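Levansucrase (Bacillus megaterium, PDB 3OM4) belongs to the levansucrase/invertase family of the beta-fructosidase clan and folds as a five-bladed beta-propeller. Local coordinates at residues 178-183 with 188-193. The protein carries 1 engineered substitution. Numbering follows the deposited sequence.
Sequences VNMSQP and LKVDGV
The flat carboxylate of Asp191 receives Ser181 OG at its edge, through the syn lone pair of OD1, with OG and OD1 2.7 Å apart; Ser181 CB sits at the same edge, nearly in plane, 3.3 Å from both OD1 and OD2. Both residues belong to a beta hairpin at the propeller's periphery; the axes of its two short segments make an N-to-C angle of 143°, antiparallel but twisted. A classic-type beta bulge interrupts the ladder: Asn179 N bonds to Gly192 O, whereas Asn179 O accepts Asp191 N at 2.8 Å, so Asp191 and Gly192 face one residue. The helix-like backbone of Asp191 (psi -39°) marks the extra residue. The Asn179 carboxamide turns to Gln177 and Glu194 for hydrogen bonds. On the hairpin's other face, the bend of Met180 at chi2 (-71°) brings SD within 4.0 Å of Val190 CG2, and a second, at chi3, turns CE to within 4.2 Å of Leu188 CB. Leu104 of strand 101-108, probably in the adjacent blade, touches both Met180 and Val190, so this apolar face packs between blades. Beyond the bulge, Ser181 and Lys189 form a two-bond backbone pair, and Met180 CA adds a CA-H...O contact of 3.2 Å to Lys189 O.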
loop_
_atom_site.group_PDB
_atom_site.type_symbol
_atom_site.label_atom_id
_atom_site.label_comp_id
_atom_site.label_asym_id
_atom_site.label_seq_id
_atom_site.Cartn_x
_atom_site.Cartn_y
_atom_site.Cartn_z
ATOM N N VAL A 178 -20.444 0.400 -2.480
ATOM C CA VAL A 178 -20.705 -0.799 -3.268
ATOM C C VAL A 178 -21.998 -1.428 -2.761
ATOM O O VAL A 178 -22.063 -1.896 -1.623
ATOM C CB VAL A 178 -19.538 -1.819 -3.187
ATOM C CG1 VAL A 178 -19.761 -2.970 -4.161
ATOM C CG2 VAL A 178 -18.205 -1.139 -3.468
ATOM N N ASN A 179 -23.026 -1.414 -3.604
ATOM C CA ASN A 179 -24.319 -1.983 -3.244
ATOM C C ASN A 179 -24.332 -3.493 -3.441
ATOM O O ASN A 179 -24.020 -3.989 -4.526
ATOM C CB ASN A 179 -25.450 -1.311 -4.029
ATOM C CG ASN A 179 -25.645 0.146 -3.638
ATOM O OD1 ASN A 179 -25.583 0.501 -2.459
ATOM N ND2 ASN A 179 -25.888 0.995 -4.629
ATOM N N MET A 180 -24.684 -4.207 -2.374
ATOM C CA MET A 180 -24.646 -5.669 -2.346
ATOM C C MET A 180 -26.030 -6.266 -2.128
ATOM O O MET A 180 -26.893 -5.640 -1.515
ATOM C CB MET A 180 -23.736 -6.161 -1.214
ATOM C CG MET A 180 -22.359 -5.519 -1.151
ATOM S SD MET A 180 -21.279 -6.025 -2.500
ATOM C CE MET A 180 -20.975 -7.749 -2.113
ATOM N N SER A 181 -26.223 -7.485 -2.625
ATOM C CA SER A 181 -27.417 -8.271 -2.315
ATOM C C SER A 181 -27.060 -9.745 -2.150
ATOM O O SER A 181 -25.939 -10.158 -2.454
ATOM C CB SER A 181 -28.501 -8.088 -3.386
ATOM O OG SER A 181 -28.130 -8.682 -4.617
ATOM N N GLN A 182 -28.017 -10.527 -1.656
ATOM C CA GLN A 182 -27.852 -11.968 -1.515
ATOM C C GLN A 182 -28.912 -12.694 -2.345
ATOM O O GLN A 182 -30.056 -12.829 -1.901
ATOM C CB GLN A 182 -27.951 -12.378 -0.043
ATOM C CG GLN A 182 -26.767 -11.954 0.808
ATOM C CD GLN A 182 -27.052 -12.055 2.292
ATOM O OE1 GLN A 182 -27.689 -11.177 2.875
ATOM N NE2 GLN A 182 -26.573 -13.124 2.915
ATOM N N PRO A 183 -28.541 -13.152 -3.558
ATOM C CA PRO A 183 -29.481 -13.874 -4.429
ATOM C C PRO A 183 -29.914 -15.223 -3.849
ATOM O O PRO A 183 -31.011 -15.698 -4.151
ATOM C CB PRO A 183 -28.691 -14.072 -5.728
ATOM C CG PRO A 183 -27.268 -13.908 -5.356
ATOM C CD PRO A 183 -27.233 -12.950 -4.209
ATOM N N LEU A 188 -23.039 -13.815 -2.692
ATOM C CA LEU A 188 -23.097 -12.361 -2.615
ATOM C C LEU A 188 -23.030 -11.800 -4.030
ATOM O O LEU A 188 -22.319 -12.333 -4.881
ATOM C CB LEU A 188 -21.937 -11.804 -1.787
ATOM C CG LEU A 188 -21.953 -11.914 -0.262
ATOM C CD1 LEU A 188 -20.642 -11.388 0.293
ATOM C CD2 LEU A 188 -23.122 -11.152 0.358
ATOM N N LYS A 189 -23.770 -10.723 -4.271
ATOM C CA LYS A 189 -23.809 -10.090 -5.583
ATOM C C LYS A 189 -23.483 -8.606 -5.465
ATOM O O LYS A 189 -23.940 -7.938 -4.538
ATOM C CB LYS A 189 -25.196 -10.269 -6.211
ATOM C CG LYS A 189 -25.356 -9.656 -7.602
ATOM C CD LYS A 189 -26.817 -9.614 -8.018
ATOM C CE LYS A 189 -26.994 -8.882 -9.340
ATOM N NZ LYS A 189 -28.419 -8.860 -9.771
ATOM N N VAL A 190 -22.683 -8.101 -6.400
ATOM C CA VAL A 190 -22.515 -6.662 -6.554
ATOM C C VAL A 190 -23.657 -6.166 -7.439
ATOM O O VAL A 190 -23.738 -6.517 -8.618
ATOM C CB VAL A 190 -21.139 -6.290 -7.161
ATOM C CG1 VAL A 190 -21.076 -4.797 -7.484
ATOM C CG2 VAL A 190 -20.013 -6.671 -6.204
ATOM N N ASP A 191 -24.547 -5.375 -6.849
ATOM C CA ASP A 191 -25.693 -4.814 -7.565
ATOM C C ASP A 191 -25.273 -3.647 -8.446
ATOM O O ASP A 191 -25.761 -3.488 -9.567
ATOM C CB ASP A 191 -26.753 -4.341 -6.574
ATOM C CG ASP A 191 -27.289 -5.458 -5.702
ATOM O OD1 ASP A 191 -27.043 -6.648 -6.007
ATOM O OD2 ASP A 191 -27.971 -5.139 -4.711
ATOM N N GLY A 192 -24.364 -2.833 -7.920
ATOM C CA GLY A 192 -23.891 -1.636 -8.598
ATOM C C GLY A 192 -23.223 -0.716 -7.600
ATOM O O GLY A 192 -22.995 -1.094 -6.446
ATOM N N VAL A 193 -22.901 0.495 -8.043
ATOM C CA VAL A 193 -22.256 1.472 -7.170
ATOM C C VAL A 193 -23.045 2.778 -7.096
ATOM O O VAL A 193 -23.851 3.080 -7.978
ATOM C CB VAL A 193 -20.774 1.747 -7.579
ATOM C CG1 VAL A 193 -19.936 0.471 -7.471
ATOM C CG2 VAL A 193 -20.686 2.336 -8.987
#